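Local coordinates for protein aldose 1-epimerase (Caenorhabditis elegans, PDB 1LUR) that probably interconverts the alpha and beta anomers of aldose sugars such as galactose, at residues I77-L82 against G96-H101; G71-R76 against D133-D138; Q21-T26 against A35-P40; D48-F53 against A173-D178. All coordinates share one frame; numbering follows the deposited sequence.

Interaction 1 of 4, residues I77-L82 against G96-H101; sequences IKNSTL and GPHYLH
Ile-77 and Tyr-99 form an antiparallel hydrogen-bonded pair in a short two-stranded ladder, strand 76-77 against strand 99-100. The chain then leaves Ile-77 through a type II beta turn with Lys-78 and Asn-79 at its corners, closed by Ser-80 N on Ile-77 O at 3.0 Å. Two backbone bonds make the ladder. Ile-77 N gives to Tyr-99 O at 3.1 Å, and the return bond from Tyr-99 N to Ile-77 O is weak.

Apolar contact is slight. Ile-77 CB meets Tyr-99 CB at 3.9 Å, on the same face of the ladder. The Tyr-99 chain leads away from there, and OH bonds to the backbone O of Asp-133.

Two polar ties join the turn to the 96-101 segment, the His-98 ring and the Ser-80 hydroxyl. The backbone N-H of Asn-79 gives a nearly straight bond (169°) to ND1 of His-98, N to ND1 2.9 Å. It points at ND1 in the plane of the ring. His-98 CG stands beside its own backbone N (chi1 -43°), which brings it within 4.0 Å of Asn-79 N. NE2 is bound by Thr-201 OG1, so the ring is held at two nitrogens. Pro-97 CG, from the preceding residue, lies over the centre of one face of the ring. The side-chain amide of Asn-79 lies side by side with the ring, pointing the same way, planes 24° apart. An alanine in place of His-98 would probably leave Asn-79 N without its acceptor and the turn less firmly anchored. Ser-80 reaches back with its hydroxyl: OG donates to Pro-97 O at 2.9 Å, from above the carbonyl plane.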
loop_
_atom_site.group_PDB
_atom_site.type_symbol
_atom_site.label_atom_id
_atom_site.label_comp_id
_atom_site.label_asym_id
_atom_site.label_seq_id
_atom_site.Cartn_x
_atom_site.Cartn_y
_atom_site.Cartn_z
ATOM N N ILE A 77 -0.726 14.369 -5.773
ATOM C CA ILE A 77 -0.158 15.677 -5.483
ATOM C C ILE A 77 -1.191 16.483 -6.282
ATOM O O ILE A 77 -1.214 16.415 -7.514
ATOM C CB ILE A 77 1.220 15.910 -6.132
ATOM C CG1 ILE A 77 2.284 15.011 -5.491
ATOM C CG2 ILE A 77 1.592 17.381 -5.991
ATOM C CD1 ILE A 77 2.518 15.263 -4.023
ATOM N N LYS A 78 -2.050 17.220 -5.583
ATOM C CA LYS A 78 -3.088 18.016 -6.233
ATOM C C LYS A 78 -2.594 18.928 -7.343
ATOM O O LYS A 78 -1.747 19.793 -7.128
ATOM C CB LYS A 78 -3.849 18.833 -5.193
ATOM C CG LYS A 78 -5.054 19.585 -5.745
ATOM C CD LYS A 78 -5.894 20.171 -4.610
ATOM C CE LYS A 78 -6.862 21.240 -5.120
ATOM N NZ LYS A 78 -7.751 20.730 -6.202
ATOM N N ASN A 79 -3.140 18.714 -8.537
ATOM C CA ASN A 79 -2.791 19.490 -9.720
ATOM C C ASN A 79 -1.310 19.453 -10.082
ATOM O O ASN A 79 -0.778 20.381 -10.689
ATOM C CB ASN A 79 -3.274 20.934 -9.566
ATOM C CG ASN A 79 -4.796 21.020 -9.435
ATOM O OD1 ASN A 79 -5.520 20.185 -9.982
ATOM N ND2 ASN A 79 -5.281 22.028 -8.721
ATOM N N SER A 80 -0.648 18.364 -9.714
ATOM C CA SER A 80 0.767 18.206 -10.014
ATOM C C SER A 80 1.644 19.382 -9.607
ATOM O O SER A 80 2.673 19.630 -10.237
ATOM C CB SER A 80 0.947 17.955 -11.513
ATOM O OG SER A 80 0.190 16.837 -11.942
ATOM N N THR A 81 1.242 20.103 -8.565
ATOM C CA THR A 81 2.018 21.243 -8.101
ATOM C C THR A 81 2.004 21.315 -6.580
ATOM O O THR A 81 1.005 20.975 -5.949
ATOM C CB THR A 81 1.451 22.567 -8.631
ATOM O OG1 THR A 81 1.159 22.435 -10.029
ATOM C CG2 THR A 81 2.467 23.690 -8.425
ATOM N N LEU A 82 3.113 21.755 -5.997
ATOM C CA LEU A 82 3.227 21.879 -4.551
ATOM C C LEU A 82 4.274 22.923 -4.226
ATOM O O LEU A 82 5.040 23.342 -5.094
ATOM C CB LEU A 82 3.622 20.536 -3.913
ATOM C CG LEU A 82 4.988 19.929 -4.251
ATOM C CD1 LEU A 82 6.091 20.585 -3.410
ATOM C CD2 LEU A 82 4.949 18.431 -3.981
ATOM N N GLY A 96 -4.841 12.238 -14.774
ATOM C CA GLY A 96 -5.774 13.339 -14.762
ATOM C C GLY A 96 -4.871 14.548 -14.643
ATOM O O GLY A 96 -3.764 14.538 -15.185
ATOM N N PRO A 97 -5.297 15.599 -13.938
ATOM C CA PRO A 97 -4.456 16.788 -13.786
ATOM C C PRO A 97 -3.455 16.617 -12.628
ATOM O O PRO A 97 -2.576 17.451 -12.423
ATOM C CB PRO A 97 -5.474 17.869 -13.483
ATOM C CG PRO A 97 -6.459 17.130 -12.618
ATOM C CD PRO A 97 -6.641 15.827 -13.379
ATOM N N HIS A 98 -3.585 15.515 -11.897
ATOM C CA HIS A 98 -2.703 15.252 -10.760
ATOM C C HIS A 98 -1.468 14.390 -11.042
ATOM O O HIS A 98 -1.327 13.807 -12.122
ATOM C CB HIS A 98 -3.529 14.614 -9.638
ATOM C CG HIS A 98 -4.866 15.257 -9.429
ATOM N ND1 HIS A 98 -5.015 16.599 -9.160
ATOM C CD2 HIS A 98 -6.117 14.737 -9.453
ATOM C CE1 HIS A 98 -6.299 16.881 -9.026
ATOM N NE2 HIS A 98 -6.989 15.769 -9.199
ATOM N N TYR A 99 -0.578 14.324 -10.046
ATOM C CA TYR A 99 0.663 13.550 -10.117
ATOM C C TYR A 99 0.472 12.401 -9.131
ATOM O O TYR A 99 0.553 12.590 -7.914
ATOM C CB TYR A 99 1.852 14.408 -9.688
ATOM C CG TYR A 99 3.189 13.884 -10.147
ATOM C CD1 TYR A 99 3.452 13.699 -11.508
ATOM C CD2 TYR A 99 4.214 13.620 -9.236
ATOM C CE1 TYR A 99 4.690 13.277 -11.952
ATOM C CE2 TYR A 99 5.472 13.191 -9.675
ATOM C CZ TYR A 99 5.699 13.027 -11.041
ATOM O OH TYR A 99 6.935 12.641 -11.504
ATOM N N LEU A 100 0.243 11.209 -9.669
ATOM C CA LEU A 100 0.016 10.012 -8.868
ATOM C C LEU A 100 1.171 9.046 -8.634
ATOM O O LEU A 100 1.901 8.684 -9.552
ATOM C CB LEU A 100 -1.151 9.237 -9.489
ATOM C CG LEU A 100 -1.597 7.918 -8.856
ATOM C CD1 LEU A 100 -2.387 8.196 -7.598
ATOM C CD2 LEU A 100 -2.462 7.151 -9.851
ATOM N N HIS A 101 1.306 8.618 -7.380
ATOM C CA HIS A 101 2.345 7.682 -6.972
ATOM C C HIS A 101 3.759 7.975 -7.434
ATOM O O HIS A 101 4.456 7.076 -7.909
ATOM C CB HIS A 101 1.970 6.261 -7.407
ATOM C CG HIS A 101 0.648 5.798 -6.883
ATOM N ND1 HIS A 101 0.215 6.082 -5.606
ATOM C CD2 HIS A 101 -0.317 5.037 -7.450
ATOM C CE1 HIS A 101 -0.961 5.513 -5.407
ATOM N NE2 HIS A 101 -1.306 4.873 -6.510
#

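Interaction 2 of 4, residues G71-R76 against D133-D138; sequences GRVANR and DGLPGD
Asp-133 OD1 is gripped by Arg-72 NH2 at 2.7 Å and by Leu-135 N at 3.0 Å. The second bond makes an Asx turn where the chain leaves helix 130-133, and the first is half of a salt bridge. The other half is Arg-72 NE on Asp-133 OD2 at 2.9 Å. The guanidinium thus meets the carboxylate side-on, one nitrogen to each oxygen, and both oxygens use their syn lone pairs. The two planes are only 17° apart, and both bonds are nearly straight. Leu-135 N reaches OD1 from the anti side, tilted out of the carboxylate plane, away from the syn side that the arginine uses.

Three backbone carbonyls of the same loop add weak bonds. NH1 makes them to Pro-136 O and Gly-137 O, and NH2 to Leu-135 O and Gly-137 O. Leu-135 CB lies over one face of the group, 3.6 Å from Arg-72 NH2. The arginine chain bends at chi3 (-80°), which turns NE out of line toward Asp-133 OD2.

Apolar packing is small. Leu-135 CD1 touches Arg-72 CB at 3.9 Å and Val-73 CG2 at 4.0 Å. The contact is buried. It pins the loop after strand 69-70 to the loop leading into strand 138-147 of the large antiparallel sheet. Arg-72 also packs on Leu-167 and Ala-128. The Gly-71 to Arg-72 peptide is cis. Arg-72 N gives to a water at 2.8 Å, and that water donates to Asp-133 OD2 at 2.7 Å.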
loop_
_atom_site.group_PDB
_atom_site.type_symbol
_atom_site.label_atom_id
_atom_site.label_comp_id
_atom_site.label_asym_id
_atom_site.label_seq_id
_atom_site.Cartn_x
_atom_site.Cartn_y
_atom_site.Cartn_z
ATOM N N GLY A 71 6.182 5.371 -4.082
ATOM C CA GLY A 71 6.878 6.572 -3.636
ATOM C C GLY A 71 7.295 7.382 -4.860
ATOM O O GLY A 71 7.055 6.926 -5.982
ATOM N N ARG A 72 7.951 8.534 -4.681
ATOM C CA ARG A 72 8.302 9.065 -3.366
ATOM C C ARG A 72 7.151 9.620 -2.554
ATOM O O ARG A 72 7.297 9.873 -1.360
ATOM C CB ARG A 72 9.400 10.124 -3.490
ATOM C CG ARG A 72 10.782 9.520 -3.740
ATOM C CD ARG A 72 11.885 10.522 -3.501
ATOM N NE ARG A 72 12.064 11.433 -4.626
ATOM C CZ ARG A 72 12.702 12.592 -4.545
ATOM N NH1 ARG A 72 13.214 12.993 -3.383
ATOM N NH2 ARG A 72 12.838 13.348 -5.627
ATOM N N VAL A 73 6.015 9.838 -3.202
ATOM C CA VAL A 73 4.853 10.356 -2.503
ATOM C C VAL A 73 3.665 9.545 -2.984
ATOM O O VAL A 73 3.255 9.637 -4.146
ATOM C CB VAL A 73 4.611 11.845 -2.780
ATOM C CG1 VAL A 73 3.291 12.279 -2.147
ATOM C CG2 VAL A 73 5.763 12.664 -2.210
ATOM N N ALA A 74 3.135 8.722 -2.089
ATOM C CA ALA A 74 1.999 7.885 -2.414
ATOM C C ALA A 74 0.759 8.708 -2.710
ATOM O O ALA A 74 0.523 9.765 -2.114
ATOM C CB ALA A 74 1.717 6.914 -1.274
ATOM N N ASN A 75 -0.033 8.196 -3.638
ATOM C CA ASN A 75 -1.266 8.833 -4.059
ATOM C C ASN A 75 -1.035 10.121 -4.835
ATOM O O ASN A 75 -0.012 10.285 -5.499
ATOM C CB ASN A 75 -2.198 9.075 -2.863
ATOM C CG ASN A 75 -3.667 9.017 -3.253
ATOM O OD1 ASN A 75 -4.255 10.016 -3.667
ATOM N ND2 ASN A 75 -4.264 7.830 -3.138
ATOM N N ARG A 76 -1.965 11.054 -4.707
ATOM C CA ARG A 76 -1.872 12.309 -5.428
ATOM C C ARG A 76 -1.327 13.601 -4.865
ATOM O O ARG A 76 -1.456 13.898 -3.682
ATOM C CB ARG A 76 -3.262 12.624 -5.983
ATOM C CG ARG A 76 -3.917 11.447 -6.695
ATOM C CD ARG A 76 -5.371 11.738 -7.042
ATOM N NE ARG A 76 -5.961 10.650 -7.813
ATOM C CZ ARG A 76 -6.220 9.439 -7.325
ATOM N NH1 ARG A 76 -5.946 9.155 -6.060
ATOM N NH2 ARG A 76 -6.747 8.508 -8.106
ATOM N N ASP A 133 12.402 11.959 -10.631
ATOM C CA ASP A 133 10.952 12.120 -10.608
ATOM C C ASP A 133 10.364 13.520 -10.481
ATOM O O ASP A 133 9.152 13.662 -10.324
ATOM C CB ASP A 133 10.408 11.272 -9.470
ATOM C CG ASP A 133 11.105 11.574 -8.149
ATOM O OD1 ASP A 133 11.507 12.742 -7.950
ATOM O OD2 ASP A 133 11.245 10.660 -7.311
ATOM N N GLY A 134 11.206 14.547 -10.513
ATOM C CA GLY A 134 10.694 15.901 -10.399
ATOM C C GLY A 134 10.297 16.358 -9.005
ATOM O O GLY A 134 9.919 17.518 -8.824
ATOM N N LEU A 135 10.351 15.469 -8.017
ATOM C CA LEU A 135 9.986 15.862 -6.659
ATOM C C LEU A 135 11.230 16.487 -6.001
ATOM O O LEU A 135 12.362 16.202 -6.396
ATOM C CB LEU A 135 9.449 14.650 -5.879
ATOM C CG LEU A 135 8.028 14.207 -6.296
ATOM C CD1 LEU A 135 7.708 12.825 -5.736
ATOM C CD2 LEU A 135 6.993 15.232 -5.802
ATOM N N PRO A 136 11.037 17.351 -4.995
ATOM C CA PRO A 136 12.193 17.986 -4.347
ATOM C C PRO A 136 13.202 17.072 -3.674
ATOM O O PRO A 136 12.863 15.981 -3.220
ATOM C CB PRO A 136 11.547 18.956 -3.359
ATOM C CG PRO A 136 10.268 18.248 -2.985
ATOM C CD PRO A 136 9.779 17.726 -4.324
ATOM N N GLY A 137 14.453 17.532 -3.642
ATOM C CA GLY A 137 15.536 16.787 -3.024
ATOM C C GLY A 137 15.812 15.371 -3.483
ATOM O O GLY A 137 15.525 14.994 -4.614
ATOM N N ASP A 138 16.392 14.582 -2.584
ATOM C CA ASP A 138 16.720 13.198 -2.891
ATOM C C ASP A 138 16.455 12.306 -1.686
ATOM O O ASP A 138 15.991 12.771 -0.645
ATOM C CB ASP A 138 18.193 13.091 -3.288
ATOM C CG ASP A 138 19.117 13.668 -2.232
ATOM O OD1 ASP A 138 18.910 13.370 -1.037
ATOM O OD2 ASP A 138 20.054 14.412 -2.589
HETATM O O HOH W 1 8.724 9.685 -7.162
#

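Interaction 3 of 4, residues Q21-T26 against A35-P40; sequences QGLTAT and AKLTFP
Strands 24-26 and 35-40 run antiparallel, their axes 4.5 Å apart at closest and 173° between directions. Thr-24 and Thr-38 are a hydrogen-bonded pair, joined both ways through N and O. Ala-25 and Leu-37 are a non-hydrogen-bonded pair. Thr-26 N gives to Lys-36 O at 2.9 Å. At Thr-26 O the register slips: Lys-36 N bonds to it at 3.1 Å, and Ala-35 N also reaches it, weakly. Ala-35 and Lys-36 both face Thr-26, a classic beta bulge.

On one face Thr-24 lies side by side with Thr-38. Thr-38 OG1 stands between its backbone N and carbonyl carbon (chi1 59°) and comes 3.3 Å from Thr-24 CB. A water is bound to Thr-38 OG1 at 2.7 Å and donates to Gly-22 O. Lys-36 and Thr-26 also lie side by side, pointing the same way, with Lys-36 CD 3.7 Å from Thr-26 OG1.

On the face of Ala-25 and Leu-37 the contact is apolar: Leu-23 CD1 touches Leu-37 CD2 at 3.9 Å and Phe-39 CD1 at 4.0 Å. Both leucines also pack on Phe-335 of strand 327-337. The arrangement is a beta hairpin with a bulge, the middle pair of a four-stranded antiparallel meander.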
loop_
_atom_site.group_PDB
_atom_site.type_symbol
_atom_site.label_atom_id
_atom_site.label_comp_id
_atom_site.label_asym_id
_atom_site.label_seq_id
_atom_site.Cartn_x
_atom_site.Cartn_y
_atom_site.Cartn_z
ATOM N N GLN A 21 5.734 -22.212 9.532
ATOM C CA GLN A 21 4.339 -22.599 9.727
ATOM C C GLN A 21 3.433 -22.550 8.501
ATOM O O GLN A 21 2.211 -22.647 8.633
ATOM C CB GLN A 21 3.703 -21.756 10.837
ATOM C CG GLN A 21 4.219 -22.065 12.231
ATOM C CD GLN A 21 5.574 -21.456 12.493
ATOM O OE1 GLN A 21 5.699 -20.241 12.651
ATOM N NE2 GLN A 21 6.603 -22.293 12.531
ATOM N N GLY A 22 4.008 -22.398 7.316
ATOM C CA GLY A 22 3.177 -22.353 6.128
ATOM C C GLY A 22 2.867 -20.978 5.563
ATOM O O GLY A 22 1.873 -20.816 4.859
ATOM N N LEU A 23 3.698 -19.988 5.880
ATOM C CA LEU A 23 3.509 -18.622 5.387
ATOM C C LEU A 23 4.660 -18.332 4.436
ATOM O O LEU A 23 5.823 -18.402 4.826
ATOM C CB LEU A 23 3.530 -17.613 6.543
ATOM C CG LEU A 23 3.579 -16.116 6.199
ATOM C CD1 LEU A 23 2.333 -15.694 5.420
ATOM C CD2 LEU A 23 3.687 -15.318 7.492
ATOM N N THR A 24 4.343 -18.020 3.187
ATOM C CA THR A 24 5.373 -17.728 2.204
ATOM C C THR A 24 5.074 -16.408 1.494
ATOM O O THR A 24 3.921 -16.072 1.237
ATOM C CB THR A 24 5.477 -18.864 1.149
ATOM O OG1 THR A 24 5.725 -20.110 1.812
ATOM C CG2 THR A 24 6.620 -18.600 0.177
ATOM N N ALA A 25 6.127 -15.660 1.196
ATOM C CA ALA A 25 5.990 -14.381 0.516
ATOM C C ALA A 25 6.990 -14.333 -0.627
ATOM O O ALA A 25 8.145 -14.723 -0.467
ATOM C CB ALA A 25 6.254 -13.238 1.485
ATOM N N THR A 26 6.542 -13.869 -1.785
ATOM C CA THR A 26 7.422 -13.777 -2.936
ATOM C C THR A 26 7.563 -12.305 -3.311
ATOM O O THR A 26 6.571 -11.624 -3.561
ATOM C CB THR A 26 6.863 -14.560 -4.129
ATOM O OG1 THR A 26 6.662 -15.927 -3.746
ATOM C CG2 THR A 26 7.840 -14.512 -5.292
ATOM N N ALA A 35 4.941 -9.797 -4.680
ATOM C CA ALA A 35 4.347 -10.588 -5.758
ATOM C C ALA A 35 3.297 -11.609 -5.325
ATOM O O ALA A 35 2.223 -11.695 -5.922
ATOM C CB ALA A 35 5.449 -11.291 -6.540
ATOM N N LYS A 36 3.612 -12.397 -4.304
ATOM C CA LYS A 36 2.680 -13.406 -3.815
ATOM C C LYS A 36 2.769 -13.518 -2.306
ATOM O O LYS A 36 3.752 -13.094 -1.699
ATOM C CB LYS A 36 3.015 -14.785 -4.385
ATOM C CG LYS A 36 3.284 -14.861 -5.872
ATOM C CD LYS A 36 3.898 -16.221 -6.216
ATOM C CE LYS A 36 3.069 -17.369 -5.640
ATOM N NZ LYS A 36 3.681 -18.702 -5.902
ATOM N N LEU A 37 1.738 -14.118 -1.720
ATOM C CA LEU A 37 1.646 -14.330 -0.279
ATOM C C LEU A 37 0.675 -15.494 -0.068
ATOM O O LEU A 37 -0.545 -15.317 -0.098
ATOM C CB LEU A 37 1.138 -13.076 0.433
ATOM C CG LEU A 37 1.322 -13.078 1.956
ATOM C CD1 LEU A 37 1.188 -11.673 2.474
ATOM C CD2 LEU A 37 0.310 -13.987 2.619
ATOM N N THR A 38 1.227 -16.685 0.139
ATOM C CA THR A 38 0.418 -17.879 0.347
ATOM C C THR A 38 0.238 -18.222 1.821
ATOM O O THR A 38 1.162 -18.081 2.620
ATOM C CB THR A 38 1.050 -19.084 -0.373
ATOM O OG1 THR A 38 2.371 -19.302 0.135
ATOM C CG2 THR A 38 1.139 -18.818 -1.864
ATOM N N PHE A 39 -0.961 -18.684 2.166
ATOM C CA PHE A 39 -1.289 -19.054 3.540
ATOM C C PHE A 39 -2.438 -20.061 3.508
ATOM O O PHE A 39 -3.441 -19.843 2.833
ATOM C CB PHE A 39 -1.713 -17.811 4.320
ATOM C CG PHE A 39 -1.773 -18.011 5.807
ATOM C CD1 PHE A 39 -0.609 -18.225 6.537
ATOM C CD2 PHE A 39 -2.987 -17.947 6.484
ATOM C CE1 PHE A 39 -0.650 -18.368 7.924
ATOM C CE2 PHE A 39 -3.041 -18.087 7.871
ATOM C CZ PHE A 39 -1.870 -18.297 8.591
ATOM N N PRO A 40 -2.310 -21.174 4.244
ATOM C CA PRO A 40 -3.377 -22.181 4.251
ATOM C C PRO A 40 -4.701 -21.682 4.827
ATOM O O PRO A 40 -4.722 -20.963 5.825
ATOM C CB PRO A 40 -2.770 -23.312 5.074
ATOM C CG PRO A 40 -1.897 -22.577 6.051
ATOM C CD PRO A 40 -1.228 -21.541 5.175
HETATM O O HOH W 2 2.446 -20.901 2.272
#

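Interaction 4 of 4, residues D48-F53 against A173-D178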
loop_
_atom_site.group_PDB
_atom_site.type_symbol
_atom_site.label_atom_id
_atom_site.label_comp_id
_atom_site.label_asym_id
_atom_site.label_seq_id
_atom_site.Cartn_x
_atom_site.Cartn_y
_atom_site.Cartn_z
ATOM N N ASP A 48 -3.318 -17.846 -2.232
ATOM C CA ASP A 48 -2.480 -16.683 -2.489
ATOM C C ASP A 48 -3.408 -15.531 -2.127
ATOM O O ASP A 48 -4.447 -15.343 -2.760
ATOM C CB ASP A 48 -2.094 -16.608 -3.966
ATOM C CG ASP A 48 -0.951 -15.637 -4.220
ATOM O OD1 ASP A 48 -0.926 -14.563 -3.575
ATOM O OD2 ASP A 48 -0.086 -15.944 -5.069
ATOM N N LEU A 49 -3.034 -14.768 -1.107
ATOM C CA LEU A 49 -3.839 -13.647 -0.654
ATOM C C LEU A 49 -3.727 -12.331 -1.426
ATOM O O LEU A 49 -4.521 -11.422 -1.200
ATOM C CB LEU A 49 -3.551 -13.399 0.828
ATOM C CG LEU A 49 -3.634 -14.644 1.718
ATOM C CD1 LEU A 49 -3.262 -14.275 3.145
ATOM C CD2 LEU A 49 -5.044 -15.228 1.665
ATOM N N VAL A 50 -2.762 -12.221 -2.332
ATOM C CA VAL A 50 -2.612 -10.984 -3.100
ATOM C C VAL A 50 -2.659 -11.210 -4.609
ATOM O O VAL A 50 -2.216 -12.247 -5.114
ATOM C CB VAL A 50 -1.282 -10.262 -2.765
ATOM C CG1 VAL A 50 -1.202 -9.995 -1.272
ATOM C CG2 VAL A 50 -0.095 -11.094 -3.227
ATOM N N LEU A 51 -3.204 -10.235 -5.328
ATOM C CA LEU A 51 -3.299 -10.338 -6.780
ATOM C C LEU A 51 -1.892 -10.225 -7.340
ATOM O O LEU A 51 -0.947 -9.951 -6.600
ATOM C CB LEU A 51 -4.184 -9.223 -7.339
ATOM C CG LEU A 51 -5.609 -9.199 -6.782
ATOM C CD1 LEU A 51 -6.402 -8.079 -7.435
ATOM C CD2 LEU A 51 -6.281 -10.546 -7.027
ATOM N N GLY A 52 -1.751 -10.443 -8.642
ATOM C CA GLY A 52 -0.439 -10.356 -9.250
ATOM C C GLY A 52 -0.369 -10.939 -10.649
ATOM O O GLY A 52 -1.368 -10.991 -11.367
ATOM N N PHE A 53 0.823 -11.379 -11.034
ATOM C CA PHE A 53 1.036 -11.957 -12.351
ATOM C C PHE A 53 1.967 -13.151 -12.246
ATOM O O PHE A 53 2.813 -13.214 -11.353
ATOM C CB PHE A 53 1.633 -10.901 -13.281
ATOM C CG PHE A 53 0.806 -9.651 -13.372
ATOM C CD1 PHE A 53 -0.432 -9.665 -14.007
ATOM C CD2 PHE A 53 1.246 -8.467 -12.784
ATOM C CE1 PHE A 53 -1.225 -8.519 -14.058
ATOM C CE2 PHE A 53 0.463 -7.315 -12.827
ATOM C CZ PHE A 53 -0.777 -7.340 -13.466
ATOM N N ALA A 173 -0.322 -3.601 -2.252
ATOM C CA ALA A 173 -0.806 -4.959 -2.495
ATOM C C ALA A 173 -2.334 -5.001 -2.479
ATOM O O ALA A 173 -2.970 -4.383 -1.627
ATOM C CB ALA A 173 -0.250 -5.909 -1.440
ATOM N N TYR A 174 -2.910 -5.715 -3.441
ATOM C CA TYR A 174 -4.360 -5.865 -3.560
ATOM C C TYR A 174 -4.679 -7.193 -2.876
ATOM O O TYR A 174 -4.159 -8.234 -3.278
ATOM C CB TYR A 174 -4.787 -5.951 -5.028
ATOM C CG TYR A 174 -4.737 -4.655 -5.815
ATOM C CD1 TYR A 174 -3.521 -4.046 -6.139
ATOM C CD2 TYR A 174 -5.910 -4.071 -6.293
ATOM C CE1 TYR A 174 -3.482 -2.890 -6.929
ATOM C CE2 TYR A 174 -5.882 -2.922 -7.078
ATOM C CZ TYR A 174 -4.670 -2.336 -7.394
ATOM O OH TYR A 174 -4.658 -1.200 -8.174
ATOM N N TRP A 175 -5.540 -7.161 -1.862
ATOM C CA TRP A 175 -5.896 -8.377 -1.140
ATOM C C TRP A 175 -7.238 -9.031 -1.454
ATOM O O TRP A 175 -8.253 -8.363 -1.640
ATOM C CB TRP A 175 -5.815 -8.120 0.366
ATOM C CG TRP A 175 -4.497 -7.579 0.813
ATOM C CD1 TRP A 175 -4.115 -6.267 0.838
ATOM C CD2 TRP A 175 -3.370 -8.334 1.277
ATOM N NE1 TRP A 175 -2.822 -6.158 1.291
ATOM C CE2 TRP A 175 -2.340 -7.412 1.567
ATOM C CE3 TRP A 175 -3.129 -9.701 1.475
ATOM C CZ2 TRP A 175 -1.087 -7.812 2.046
ATOM C CZ3 TRP A 175 -1.884 -10.098 1.951
ATOM C CH2 TRP A 175 -0.881 -9.155 2.230
ATOM N N ASN A 176 -7.209 -10.359 -1.496
ATOM C CA ASN A 176 -8.364 -11.210 -1.769
ATOM C C ASN A 176 -7.975 -12.494 -1.043
ATOM O O ASN A 176 -7.056 -13.198 -1.459
ATOM C CB ASN A 176 -8.515 -11.471 -3.270
ATOM C CG ASN A 176 -9.696 -12.368 -3.585
ATOM O OD1 ASN A 176 -9.771 -13.502 -3.108
ATOM N ND2 ASN A 176 -10.628 -11.864 -4.385
ATOM N N LEU A 177 -8.674 -12.787 0.047
ATOM C CA LEU A 177 -8.397 -13.971 0.852
ATOM C C LEU A 177 -9.010 -15.323 0.477
ATOM O O LEU A 177 -8.623 -16.339 1.052
ATOM C CB LEU A 177 -8.750 -13.657 2.308
ATOM C CG LEU A 177 -8.331 -12.263 2.796
ATOM C CD1 LEU A 177 -8.732 -12.082 4.256
ATOM C CD2 LEU A 177 -6.828 -12.088 2.630
ATOM N N ASP A 178 -9.945 -15.366 -0.470
ATOM C CA ASP A 178 -10.544 -16.656 -0.829
ATOM C C ASP A 178 -10.669 -16.973 -2.315
ATOM O O ASP A 178 -11.183 -18.032 -2.684
ATOM C CB ASP A 178 -11.924 -16.793 -0.178
ATOM C CG ASP A 178 -12.865 -15.671 -0.565
ATOM O OD1 ASP A 178 -12.900 -15.307 -1.758
ATOM O OD2 ASP A 178 -13.580 -15.159 0.320
HETATM O O HOH W 3 -1.312 -7.133 -4.873
#
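Val-50 CG1 sits over one face of the Trp-175 indole, 3.4 Å from the centroid of the six-membered ring and 17° off its normal. This is a tight CH-pi contact. CG1 stands beside the backbone N of Val-50 (chi1 -56°), which places it over the indole, and it also touches Ala-173 CB. Leu-49 CB adds to the packing, 3.8 Å from Trp-175 CE3. The ring is buried further by Leu-37, Phe-258 and Leu-267 of neighbouring strands. An alanine in place of Trp-175 would probably open a gap there, leaving the Val-50 methyl without its aromatic partner.

Leu-51 CD1 meets the Tyr-174 ring obliquely and packs on Tyr-174 CB at 3.6 Å. That ring also meets the ring of His-172, and Tyr-174 OH bonds to Ala-64 O. Leu-49 CD2 crosses to Leu-177 CD2 at 3.7 Å.

Two backbone bonds hold the segments. Asn-176 N gives to Leu-49 O at 2.9 Å, nearly straight at 170°, and Leu-51 N gives to Tyr-174 O at 3.0 Å. Asp-48 OD1 accepts from Val-50 N, an Asx turn that shapes the 48-50 corner. A water accepts from Tyr-174 N at 2.6 Å. The backbones share a single beta bridge, Val-50 with Trp-175. It ties the four-stranded sheet to the seven-stranded one, consistent with the antiparallel beta-sandwich of the galactose mutarotase family.

Interactions 2 and 4 are buried, while interactions 1 and 3 lie partly at the surface. Interactions 3 and 4 sit on one side of the molecule and touch: Leu-37 O accepts from Leu-49 N, and Leu-37 CD1 packs against Trp-175 CH2. Interactions 1 and 2 sit on the opposite side and touch where His-101 N meets Asn-75 O. The chemistry differs with place. Interaction 4 is mostly apolar, whereas interaction 2 relies on a buried salt bridge among loops. Interaction 3 is a regular strand ladder, and interaction 1 a short one braced by side-chain bonds. Centres of 1 and 3 are about 35 Å apart.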